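Local structure of nitroreductase (Bacteroides fragilis NCTC 9343, 3EK3) at residues Arg15-Arg18 / Ala19-Arg22; Ala40-Met44 / His45-Trp49; Leu63-Arg66 / Ile67-Ala70; Glu145-Ala148 / Tyr149-Leu153. The protein binds flavin mononucleotide and is probably an NAD(P)H-dependent oxidoreductase of the nitroreductase family, acting on nitrogenous compounds. All coordinates share one frame; numbering follows the deposited sequence. Where two conformers were deposited one is given.

Contact 1 (Arg15-Arg18 / Ala19-Arg22); sequences RSVR and AYDR. With FMN (flavin mononucleotide), chain B.
Ala-19 lies against Val-17, whose CG1 methyl comes within 3.4 Å of Ala-19 O. The next residue, Tyr-20, folds back on the loop: with CG anti to its carbonyl carbon (chi1 -73°), the ring lies beside Val-17, and CG1 of Val-17 sits over one face in a CH-pi contact, 4.3 Å from the ring centroid and 22° off the normal. At the far end of the ring, Tyr-20 OH gives a weak hydrogen bond to Val-17 O (2.8 Å). The ring also packs on Ala-130 and Cys-132 of strand 130-134. Asp-21 then carries the chain away, its backbone hydrogen-bonded to Tyr-169.

Upstream of Ala-19, Arg-15, Ser-16 and Arg-18 grip the flavin mononucleotide. Ser-16 N and Arg-15 NE each donate to phosphate O2P at 2.8 Å, while Ser-16 OG donates to O3P at 2.7 Å. The Arg-18 chain, extended from CG to NE, brings its guanidinium edge to the pyrimidine end of the isoalloxazine, NE donating a hydrogen bond to O2 (2.7 Å) and NH2 one to N1 (3.2 Å). The positive charge of Arg-18 beside N1 and O2 would probably stabilise the anionic reduced flavin, as in other flavoenzymes.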
loop_
_atom_site.group_PDB
_atom_site.type_symbol
_atom_site.label_atom_id
_atom_site.label_comp_id
_atom_site.label_asym_id
_atom_site.label_seq_id
_atom_site.Cartn_x
_atom_site.Cartn_y
_atom_site.Cartn_z
ATOM N N ARG A 15 9.883 10.481 -3.153
ATOM C CA ARG A 15 11.078 9.948 -2.505
ATOM C C ARG A 15 10.916 9.951 -0.995
ATOM O O ARG A 15 10.109 10.702 -0.429
ATOM C CB ARG A 15 12.334 10.750 -2.897
ATOM C CG ARG A 15 12.709 10.727 -4.394
ATOM C CD ARG A 15 13.000 9.340 -4.929
ATOM N NE ARG A 15 14.129 8.706 -4.252
ATOM C CZ ARG A 15 15.408 9.024 -4.431
ATOM N NH1 ARG A 15 15.749 9.989 -5.293
ATOM N NH2 ARG A 15 16.362 8.381 -3.746
ATOM N N SER A 16 11.710 9.113 -0.338
ATOM C CA SER A 16 11.794 9.131 1.098
ATOM C C SER A 16 12.797 10.178 1.566
ATOM O O SER A 16 14.005 10.071 1.319
ATOM C CB SER A 16 12.212 7.761 1.584
ATOM O OG SER A 16 11.197 6.792 1.343
ATOM N N VAL A 17 12.292 11.192 2.268
ATOM C CA VAL A 17 13.109 12.314 2.719
ATOM C C VAL A 17 13.319 12.221 4.231
ATOM O O VAL A 17 12.384 11.948 4.974
ATOM C CB VAL A 17 12.429 13.655 2.359
ATOM C CG1 VAL A 17 13.105 14.856 3.072
ATOM C CG2 VAL A 17 12.435 13.868 0.839
ATOM N N ARG A 18 14.558 12.455 4.670
ATOM C CA ARG A 18 14.961 12.213 6.063
ATOM C C ARG A 18 15.670 13.405 6.679
ATOM O O ARG A 18 16.402 13.273 7.645
ATOM C CB ARG A 18 15.845 10.975 6.112
ATOM C CG ARG A 18 15.184 9.751 5.460
ATOM C CD ARG A 18 15.968 8.499 5.677
ATOM N NE ARG A 18 15.225 7.346 5.175
ATOM C CZ ARG A 18 15.379 6.786 3.986
ATOM N NH1 ARG A 18 16.254 7.255 3.132
ATOM N NH2 ARG A 18 14.626 5.746 3.649
ATOM N N ALA A 19 15.442 14.585 6.104
ATOM C CA ALA A 19 15.917 15.839 6.664
ATOM C C ALA A 19 14.866 16.873 6.351
ATOM O O ALA A 19 14.518 17.039 5.202
ATOM C CB ALA A 19 17.243 16.240 6.066
ATOM N N TYR A 20 14.385 17.562 7.379
ATOM C CA TYR A 20 13.226 18.422 7.289
ATOM C C TYR A 20 13.504 19.822 7.796
ATOM O O TYR A 20 14.287 20.017 8.726
ATOM C CB TYR A 20 12.048 17.814 8.105
ATOM C CG TYR A 20 11.469 16.629 7.408
ATOM C CD1 TYR A 20 10.484 16.774 6.438
ATOM C CD2 TYR A 20 11.931 15.352 7.685
ATOM C CE1 TYR A 20 9.989 15.686 5.745
ATOM C CE2 TYR A 20 11.450 14.261 6.993
ATOM C CZ TYR A 20 10.469 14.419 6.037
ATOM O OH TYR A 20 9.999 13.281 5.367
ATOM N N ASP A 21 12.880 20.796 7.145
ATOM C CA ASP A 21 12.806 22.149 7.669
ATOM C C ASP A 21 11.929 22.177 8.910
ATOM O O ASP A 21 11.102 21.284 9.140
ATOM C CB ASP A 21 12.218 23.097 6.610
ATOM C CG ASP A 21 12.377 24.560 6.973
ATOM O OD1 ASP A 21 13.483 25.096 6.736
ATOM O OD2 ASP A 21 11.404 25.178 7.489
ATOM N N ARG A 22 12.094 23.212 9.727
ATOM C CA ARG A 22 11.230 23.369 10.895
ATOM C C ARG A 22 9.804 23.837 10.570
ATOM O O ARG A 22 8.923 23.684 11.392
ATOM C CB ARG A 22 11.871 24.307 11.926
ATOM C CG ARG A 22 13.069 23.684 12.643
ATOM C CD ARG A 22 13.848 24.654 13.530
ATOM N NE ARG A 22 14.907 25.379 12.823
HETATM N N1 FMN B . 12.385 4.684 5.715
HETATM C C2 FMN B . 12.853 5.125 6.931
HETATM O O2 FMN B . 13.653 6.063 6.991
HETATM N N3 FMN B . 12.480 4.519 8.112
HETATM C C4 FMN B . 11.637 3.462 8.085
HETATM O O4 FMN B . 11.159 3.094 9.171
HETATM C C4A FMN B . 11.142 3.018 6.851
HETATM N N5 FMN B . 10.270 1.962 6.806
HETATM C C5A FMN B . 9.736 1.516 5.614
HETATM C C6 FMN B . 8.821 0.462 5.621
HETATM C C7 FMN B . 8.238 0.016 4.437
HETATM C C7M FMN B . 7.088 -0.990 4.463
HETATM C C8 FMN B . 8.557 0.671 3.241
HETATM C C8M FMN B . 7.621 0.535 2.063
HETATM C C9 FMN B . 9.472 1.729 3.241
HETATM C C9A FMN B . 10.066 2.168 4.420
HETATM N N10 FMN B . 11.000 3.218 4.450
HETATM C C10 FMN B . 11.491 3.661 5.655
HETATM C "C1'" FMN B . 11.379 3.956 3.189
HETATM C "C2'" FMN B . 12.286 3.084 2.313
HETATM O "O2'" FMN B . 13.592 3.034 2.861
HETATM C "C3'" FMN B . 12.350 3.726 0.938
HETATM O "O3'" FMN B . 11.081 3.586 0.336
HETATM C "C4'" FMN B . 13.385 3.052 0.016
HETATM O "O4'" FMN B . 14.703 3.297 0.489
HETATM C "C5'" FMN B . 13.257 3.567 -1.416
HETATM O "O5'" FMN B . 13.531 4.962 -1.462
HETATM P P FMN B . 12.467 6.032 -2.054
HETATM O O1P FMN B . 12.030 5.547 -3.380
HETATM O O2P FMN B . 13.124 7.425 -2.020
HETATM O O3P FMN B . 11.230 5.998 -1.192
#

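Contact 2 (Ala40-Met44 / His45-Trp49); sequences APSGM and HYETW. With FMN (flavin mononucleotide), chain C.
Met-44, present as selenomethionine, lays its CB over the centre of the Tyr-46 ring, 3.4 Å from the centroid and only 9° off the normal. The two side chains run side by side in the same direction, and Met-44 CG lies near CZ and CE2 of the ring.

Trp-49 is met differently by the two ends of residues 40-42. Ser-42 CB stands over a face of its six-membered ring, 4.0 Å from the centroid, whereas Ala-40 O meets the ring edge in plane, 3.2 Å from CH2. Ser-42 OG, between the backbone N and carbonyl carbon (chi1 67°), points to Glu-47 N and accepts its hydrogen bond at 3.2 Å. It also shares with the histidine a water that lies in the imidazole plane, 2.7 Å from His-45 ND1.

Two backbone bonds close the turn, His-45 N to Ser-42 O and Tyr-46 N to Gly-43 O. Glu-47 OE2 reaches Lys-182 N of the second subunit. Pro-41 CB approaches O3' of the flavin mononucleotide at 3.1 Å, a cofactor hydrogen-bonded by Arg-15, Ser-16 and Arg-18 of the second subunit. A flavin site built from both subunits is characteristic of the nitroreductase dimer.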
loop_
_atom_site.group_PDB
_atom_site.type_symbol
_atom_site.label_atom_id
_atom_site.label_comp_id
_atom_site.label_asym_id
_atom_site.label_seq_id
_atom_site.Cartn_x
_atom_site.Cartn_y
_atom_site.Cartn_z
ATOM N N ALA A 40 -8.151 5.735 -0.125
ATOM C CA ALA A 40 -7.514 4.475 -0.460
ATOM C C ALA A 40 -8.510 3.296 -0.437
ATOM O O ALA A 40 -9.530 3.303 0.278
ATOM C CB ALA A 40 -6.295 4.166 0.518
ATOM N N PRO A 41 -8.213 2.265 -1.222
ATOM C CA PRO A 41 -9.051 1.102 -1.195
ATOM C C PRO A 41 -8.821 0.410 0.142
ATOM O O PRO A 41 -7.721 0.529 0.703
ATOM C CB PRO A 41 -8.494 0.224 -2.329
ATOM C CG PRO A 41 -7.058 0.667 -2.510
ATOM C CD PRO A 41 -7.083 2.154 -2.175
ATOM N N SER A 42 -9.859 -0.235 0.642
ATOM C CA SER A 42 -9.738 -1.130 1.822
ATOM C C SER A 42 -10.521 -2.377 1.603
ATOM O O SER A 42 -11.582 -2.380 0.973
ATOM C CB SER A 42 -10.185 -0.429 3.118
ATOM O OG SER A 42 -11.580 -0.140 3.144
ATOM N N GLY A 43 -10.035 -3.489 2.179
ATOM C CA GLY A 43 -10.686 -4.760 1.989
ATOM C C GLY A 43 -12.099 -4.671 2.490
ATOM O O GLY A 43 -12.329 -4.173 3.609
HETATM N N MSE A 44 -13.039 -5.130 1.658
HETATM C CA MSE A 44 -14.490 -5.147 1.989
HETATM C C MSE A 44 -15.074 -3.758 2.252
HETATM O O MSE A 44 -16.171 -3.627 2.823
HETATM C CB MSE A 44 -14.737 -6.069 3.193
HETATM C CG MSE A 44 -14.357 -7.514 2.919
HETATM SE SE MSE A 44 -15.606 -8.344 1.689
HETATM C CE MSE A 44 -17.187 -8.127 2.738
ATOM N N HIS A 45 -14.360 -2.710 1.819
ATOM C CA HIS A 45 -14.685 -1.337 2.182
ATOM C C HIS A 45 -14.903 -1.220 3.707
ATOM O O HIS A 45 -15.738 -0.459 4.167
ATOM C CB HIS A 45 -15.902 -0.855 1.377
ATOM C CG HIS A 45 -16.133 0.619 1.455
ATOM N ND1 HIS A 45 -15.111 1.533 1.339
ATOM C CD2 HIS A 45 -17.254 1.335 1.736
ATOM C CE1 HIS A 45 -15.604 2.753 1.490
ATOM N NE2 HIS A 45 -16.896 2.658 1.738
ATOM N N TYR A 46 -14.150 -1.964 4.508
ATOM C CA TYR A 46 -14.343 -1.847 5.957
ATOM C C TYR A 46 -13.959 -0.478 6.534
ATOM O O TYR A 46 -14.544 -0.072 7.537
ATOM C CB TYR A 46 -13.640 -2.957 6.711
ATOM C CG TYR A 46 -14.256 -4.314 6.592
ATOM C CD1 TYR A 46 -15.628 -4.475 6.464
ATOM C CD2 TYR A 46 -13.471 -5.459 6.713
ATOM C CE1 TYR A 46 -16.185 -5.703 6.390
ATOM C CE2 TYR A 46 -14.038 -6.731 6.661
ATOM C CZ TYR A 46 -15.392 -6.837 6.491
ATOM O OH TYR A 46 -15.981 -8.070 6.438
ATOM N N GLU A 47 -12.980 0.216 5.947
ATOM C CA GLU A 47 -12.514 1.508 6.485
ATOM C C GLU A 47 -12.312 1.488 8.003
ATOM O O GLU A 47 -12.740 2.423 8.703
ATOM C CB GLU A 47 -13.505 2.623 6.170
ATOM C CG GLU A 47 -13.680 2.909 4.726
ATOM C CD GLU A 47 -14.718 3.978 4.455
ATOM O OE1 GLU A 47 -15.930 3.682 4.586
ATOM O OE2 GLU A 47 -14.313 5.104 4.062
ATOM N N THR A 48 -11.696 0.425 8.521
ATOM C CA THR A 48 -11.507 0.299 9.953
ATOM C C THR A 48 -10.254 1.055 10.428
ATOM O O THR A 48 -9.995 1.157 11.624
ATOM C CB THR A 48 -11.433 -1.188 10.375
ATOM O OG1 THR A 48 -10.560 -1.876 9.469
ATOM C CG2 THR A 48 -12.806 -1.808 10.326
ATOM N N TRP A 49 -9.479 1.565 9.484
ATOM C CA TRP A 49 -8.254 2.307 9.789
ATOM C C TRP A 49 -8.534 3.580 10.589
ATOM O O TRP A 49 -9.663 4.095 10.631
ATOM C CB TRP A 49 -7.503 2.694 8.503
ATOM C CG TRP A 49 -8.360 3.214 7.340
ATOM C CD1 TRP A 49 -9.459 4.037 7.400
ATOM C CD2 TRP A 49 -8.172 2.917 5.967
ATOM N NE1 TRP A 49 -9.955 4.249 6.161
ATOM C CE2 TRP A 49 -9.183 3.574 5.254
ATOM C CE3 TRP A 49 -7.237 2.158 5.256
ATOM C CZ2 TRP A 49 -9.297 3.477 3.880
ATOM C CZ3 TRP A 49 -7.345 2.088 3.889
ATOM C CH2 TRP A 49 -8.369 2.735 3.221
HETATM N N1 FMN C . -12.224 -6.204 -4.484
HETATM C C2 FMN C . -12.615 -7.358 -5.122
HETATM O O2 FMN C . -13.519 -7.332 -5.964
HETATM N N3 FMN C . -12.048 -8.578 -4.823
HETATM C C4 FMN C . -11.084 -8.654 -3.878
HETATM O O4 FMN C . -10.453 -9.722 -3.800
HETATM C C4A FMN C . -10.668 -7.480 -3.236
HETATM N N5 FMN C . -9.676 -7.535 -2.290
HETATM C C5A FMN C . -9.216 -6.397 -1.658
HETATM C C6 FMN C . -8.179 -6.497 -0.731
HETATM C C7 FMN C . -7.669 -5.361 -0.107
HETATM C C7M FMN C . -6.403 -5.439 0.747
HETATM C C8 FMN C . -8.192 -4.109 -0.455
HETATM C C8M FMN C . -7.372 -2.872 -0.170
HETATM C C9 FMN C . -9.229 -4.015 -1.389
HETATM C C9A FMN C . -9.749 -5.149 -2.004
HETATM N N10 FMN C . -10.801 -5.089 -2.934
HETATM C C10 FMN C . -11.217 -6.235 -3.570
HETATM C "C1'" FMN C . -11.400 -3.766 -3.344
HETATM C "C2'" FMN C . -12.274 -3.204 -2.217
HETATM O "O2'" FMN C . -13.499 -3.913 -2.150
HETATM C "C3'" FMN C . -12.561 -1.748 -2.542
HETATM O "O3'" FMN C . -11.354 -1.030 -2.409
HETATM C "C4'" FMN C . -13.592 -1.118 -1.584
HETATM O "O4'" FMN C . -14.874 -1.698 -1.786
HETATM C "C5'" FMN C . -13.679 0.391 -1.794
HETATM O "O5'" FMN C . -14.132 0.679 -3.110
HETATM P P FMN C . -13.281 1.602 -4.135
HETATM O O1P FMN C . -12.925 2.850 -3.427
HETATM O O2P FMN C . -14.103 1.763 -5.427
HETATM O O3P FMN C . -11.967 0.917 -4.413
HETATM O O HOH W 1 -12.384 1.610 1.209
#

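Contact 3 (Leu63-Arg66 / Ile67-Ala70); sequences LNER and IKGA
Glu-65 and Lys-68, three residues apart on helix 57-72, form a salt bridge, with OE2 and NZ 2.9 Å apart. The two chains leave the helix together. The carboxylate is met on the syn side of OE2, with NZ 17° out of its plane, and the bend of the lysine chain at chi3 (37°) turns CE and NZ toward it. The ammonium has further partners: it donates to Ser-85 O and to a water at 3.1 Å.

The aliphatic part of the same lysine also meets a polar group. Asn-64 passes its amide beside it, ND2 lying 3.6 Å from CD of Lys-68. That amide is itself committed to the loop after helix 77-83, ND2 donating to Tyr-88 O and OD1 accepting from Cys-90 N.

Apolar packing is modest: Leu-63 CG and Ile-67 CD1 are 4.1 Å apart, the two chains crossing at a slant, and Ile-67 continues onto Leu-137.

Backbone bonds of the alpha-helical i to i+4 pattern join the two halves, Ile-67 N to Leu-63 O at 2.9 Å and Lys-68 N to Asn-64 O at 2.8 Å, followed by Gly-69 N to Glu-65 O and Ala-70 N to Arg-66 O.

The lysine ammonium, gripped by a carboxylate, a carbonyl and a water, is well compensated and would be expected to stay protonated, while the asparagine ties the helix to Tyr-88 and Cys-90.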
loop_
_atom_site.group_PDB
_atom_site.type_symbol
_atom_site.label_atom_id
_atom_site.label_comp_id
_atom_site.label_asym_id
_atom_site.label_seq_id
_atom_site.Cartn_x
_atom_site.Cartn_y
_atom_site.Cartn_z
ATOM N N LEU A 63 6.843 10.853 22.268
ATOM C CA LEU A 63 6.552 9.569 21.634
ATOM C C LEU A 63 7.851 8.878 21.200
ATOM O O LEU A 63 8.058 7.690 21.451
ATOM C CB LEU A 63 5.647 9.795 20.437
ATOM C CG LEU A 63 5.312 8.581 19.580
ATOM C CD1 LEU A 63 4.661 7.510 20.424
ATOM C CD2 LEU A 63 4.387 8.978 18.388
ATOM N N ASN A 64 8.748 9.650 20.600
ATOM C CA ASN A 64 10.062 9.125 20.232
ATOM C C ASN A 64 10.834 8.619 21.449
ATOM O O ASN A 64 11.459 7.556 21.379
ATOM C CB ASN A 64 10.844 10.171 19.424
ATOM C CG ASN A 64 12.174 9.643 18.915
ATOM O OD1 ASN A 64 12.204 8.796 18.016
ATOM N ND2 ASN A 64 13.262 10.117 19.495
ATOM N N GLU A 65 10.759 9.322 22.592
ATOM C CA GLU A 65 11.376 8.821 23.827
ATOM C C GLU A 65 10.813 7.492 24.260
ATOM O O GLU A 65 11.550 6.633 24.736
ATOM C CB GLU A 65 11.196 9.808 24.979
ATOM C CG GLU A 65 12.146 10.956 24.940
ATOM C CD GLU A 65 13.603 10.507 24.817
ATOM O OE1 GLU A 65 14.099 9.758 25.687
ATOM O OE2 GLU A 65 14.230 10.904 23.835
ATOM N N ARG A 66 9.503 7.310 24.129
ATOM C CA ARG A 66 8.849 6.055 24.499
ATOM C C ARG A 66 9.289 4.930 23.562
ATOM O O ARG A 66 9.543 3.808 23.986
ATOM C CB ARG A 66 7.314 6.207 24.448
ATOM C CG ARG A 66 6.729 7.314 25.346
ATOM C CD ARG A 66 7.310 7.253 26.747
ATOM N NE ARG A 66 6.685 8.206 27.668
ATOM C CZ ARG A 66 6.963 9.510 27.752
ATOM N NH1 ARG A 66 7.842 10.097 26.949
ATOM N NH2 ARG A 66 6.337 10.241 28.663
ATOM N N ILE A 67 9.383 5.242 22.279
ATOM C CA ILE A 67 9.851 4.268 21.281
ATOM C C ILE A 67 11.301 3.870 21.589
ATOM O O ILE A 67 11.637 2.677 21.617
ATOM C CB ILE A 67 9.701 4.869 19.881
ATOM C CG1 ILE A 67 8.221 4.926 19.516
ATOM C CG2 ILE A 67 10.481 4.048 18.806
ATOM C CD1 ILE A 67 7.975 5.792 18.271
ATOM N N LYS A 68 12.149 4.860 21.897
ATOM C CA LYS A 68 13.509 4.572 22.378
ATOM C C LYS A 68 13.490 3.697 23.622
ATOM O O LYS A 68 14.274 2.742 23.749
ATOM C CB LYS A 68 14.283 5.884 22.620
ATOM C CG LYS A 68 14.668 6.595 21.331
ATOM C CD LYS A 68 15.259 7.986 21.545
ATOM C CE LYS A 68 16.148 8.094 22.755
ATOM N NZ LYS A 68 16.643 9.507 22.975
ATOM N N GLY A 69 12.582 4.001 24.557
ATOM C CA GLY A 69 12.475 3.189 25.761
ATOM C C GLY A 69 12.164 1.723 25.497
ATOM O O GLY A 69 12.719 0.827 26.199
ATOM N N ALA A 70 11.280 1.478 24.525
ATOM C CA ALA A 70 10.939 0.120 24.076
ATOM C C ALA A 70 12.172 -0.550 23.460
ATOM O O ALA A 70 12.552 -1.664 23.822
ATOM C CB ALA A 70 9.775 0.165 23.060
HETATM O O HOH W 2 17.490 10.444 25.755
#

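Contact 4 (Glu145-Ala148 / Tyr149-Leu153); sequences EVRA and YLTSL
Leu-150 overlaps Val-146 one turn earlier on helix 144-153, the two running alongside each other with Val-146 CG1 and Leu-150 CD1 4.1 Å apart. This i to i+4 pair forms part of the buried side of the amphipathic helix: Leu-150 goes on to Val-161 and Ile-99 of the central sheet, and Val-146 to Arg-66 and Ala-70 of helix 57-72.

Leu-150 CD1 also lies over one face of the Arg-147 guanidinium. Arg-147 leaves the helix with CG anti to the backbone N (chi1 178°); a bend at chi2 brings its CD within 3.8 Å of Thr-151 OG1, the arginine passing roughly perpendicular to the threonine, and a further bend at chi3 turns the guanidinium. The charged end is held by a salt bridge from NH2 to Asp-142 and by bonds to His-159 O and Cys-141 O. A water links the pair, 2.9 Å from Arg-147 NH1 and 2.8 Å from Thr-151 OG1.

Along the backbone, Leu-150 N donates to Val-146 O at 2.9 Å and Thr-151 N to Arg-147 O at 2.9 Å. Tyr-149 sends its hydroxyl away to Glu-62 on helix 57-72.

Near the end of the segment, Tyr-149 O accepts a hydrogen bond from Leu-153 N. A second is less certain, as it holds for one of the two conformers of Ser-152: there Ser-152 OG lies 2.7 Å from Tyr-149 O, in the carbonyl plane and on a lone pair.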
loop_
_atom_site.group_PDB
_atom_site.type_symbol
_atom_site.label_atom_id
_atom_site.label_comp_id
_atom_site.label_asym_id
_atom_site.label_seq_id
_atom_site.Cartn_x
_atom_site.Cartn_y
_atom_site.Cartn_z
ATOM N N GLU A 145 4.462 1.564 27.786
ATOM C CA GLU A 145 4.596 3.014 27.779
ATOM C C GLU A 145 4.298 3.634 26.418
ATOM O O GLU A 145 3.653 4.686 26.355
ATOM C CB GLU A 145 5.958 3.466 28.309
ATOM C CG GLU A 145 6.173 3.153 29.809
ATOM C CD GLU A 145 6.551 1.688 30.061
ATOM O OE1 GLU A 145 7.288 1.088 29.237
ATOM O OE2 GLU A 145 6.103 1.126 31.091
ATOM N N VAL A 146 4.715 2.982 25.332
ATOM C CA VAL A 146 4.376 3.473 24.000
ATOM C C VAL A 146 2.855 3.432 23.854
ATOM O O VAL A 146 2.222 4.409 23.457
ATOM C CB VAL A 146 5.075 2.636 22.894
ATOM C CG1 VAL A 146 4.585 3.044 21.508
ATOM C CG2 VAL A 146 6.651 2.733 23.022
ATOM N N ARG A 147 2.250 2.307 24.236
ATOM C CA ARG A 147 0.796 2.166 24.056
ATOM C C ARG A 147 0.016 3.222 24.841
ATOM O O ARG A 147 -0.951 3.803 24.341
ATOM C CB ARG A 147 0.343 0.743 24.438
ATOM C CG ARG A 147 -1.202 0.527 24.310
ATOM C CD ARG A 147 -1.796 0.943 22.987
ATOM N NE ARG A 147 -1.295 0.109 21.889
ATOM C CZ ARG A 147 -1.917 -0.080 20.731
ATOM N NH1 ARG A 147 -3.049 0.521 20.473
ATOM N NH2 ARG A 147 -1.384 -0.903 19.829
ATOM N N ALA A 148 0.418 3.458 26.085
ATOM C CA ALA A 148 -0.224 4.495 26.866
ATOM C C ALA A 148 -0.167 5.839 26.149
ATOM O O ALA A 148 -1.146 6.597 26.151
ATOM C CB ALA A 148 0.399 4.569 28.280
ATOM N N TYR A 149 0.975 6.133 25.520
ATOM C CA TYR A 149 1.163 7.379 24.765
ATOM C C TYR A 149 0.242 7.430 23.551
ATOM O O TYR A 149 -0.453 8.416 23.334
ATOM C CB TYR A 149 2.650 7.601 24.370
ATOM C CG TYR A 149 2.943 9.066 24.277
ATOM C CD1 TYR A 149 2.611 9.770 23.118
ATOM C CD2 TYR A 149 3.423 9.788 25.381
ATOM C CE1 TYR A 149 2.791 11.127 23.029
ATOM C CE2 TYR A 149 3.608 11.190 25.310
ATOM C CZ TYR A 149 3.272 11.849 24.142
ATOM O OH TYR A 149 3.408 13.209 24.012
ATOM N N LEU A 150 0.198 6.339 22.788
ATOM C CA LEU A 150 -0.662 6.251 21.600
ATOM C C LEU A 150 -2.135 6.471 21.967
ATOM O O LEU A 150 -2.857 7.226 21.312
ATOM C CB LEU A 150 -0.488 4.889 20.926
ATOM C CG LEU A 150 0.897 4.621 20.320
ATOM C CD1 LEU A 150 0.929 3.199 19.766
ATOM C CD2 LEU A 150 1.177 5.619 19.176
ATOM N N THR A 151 -2.565 5.815 23.020
ATOM C CA THR A 151 -3.942 5.989 23.531
ATOM C C THR A 151 -4.267 7.442 23.859
ATOM O O THR A 151 -5.327 7.954 23.481
ATOM C CB THR A 151 -4.151 5.114 24.736
ATOM O OG1 THR A 151 -3.969 3.742 24.354
ATOM C CG2 THR A 151 -5.558 5.335 25.356
ATOM N N SER A 152 -3.305 8.125 24.483
ATOM C CA SER A 152 -3.489 9.520 24.884
ATOM C C SER A 152 -3.593 10.401 23.642
ATOM O O SER A 152 -4.272 11.409 23.658
ATOM C CB SER A 152 -2.344 10.005 25.783
ATOM O OG SER A 152 -1.230 10.435 25.014
ATOM N N LEU A 153 -2.930 9.995 22.564
ATOM C CA LEU A 153 -2.999 10.731 21.289
ATOM C C LEU A 153 -4.292 10.457 20.529
ATOM O O LEU A 153 -4.633 11.172 19.602
ATOM C CB LEU A 153 -1.807 10.362 20.403
ATOM C CG LEU A 153 -0.458 10.870 20.893
ATOM C CD1 LEU A 153 0.607 10.140 20.070
ATOM C CD2 LEU A 153 -0.360 12.417 20.756
HETATM O O HOH W 3 -3.892 3.028 21.650
#

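In the fold
Contacts 1 and 2 lie on opposite sides of the chain's centre, their centres 29 Å apart, and serve different flavins: contact 1 binds one cofactor by its phosphate and pyrimidine end, while contact 2 flanks the other, which the second subunit holds through the equivalents of Arg-15, Ser-16 and Arg-18. Contacts 3 and 4 form a pair of packed helices, their centres 11 Å apart, with Val-146 CG2 3.2 Å from Arg-66 O and Tyr-149 CD1 4.1 Å from Leu-63 CB. Of these two, contact 3 is closer to the cofactor: the Ile-67 side chain is about 4 Å from that of Gln-136, which binds the flavin, and about 10 Å from the flavin mononucleotide, against about 14 Å for Val-146.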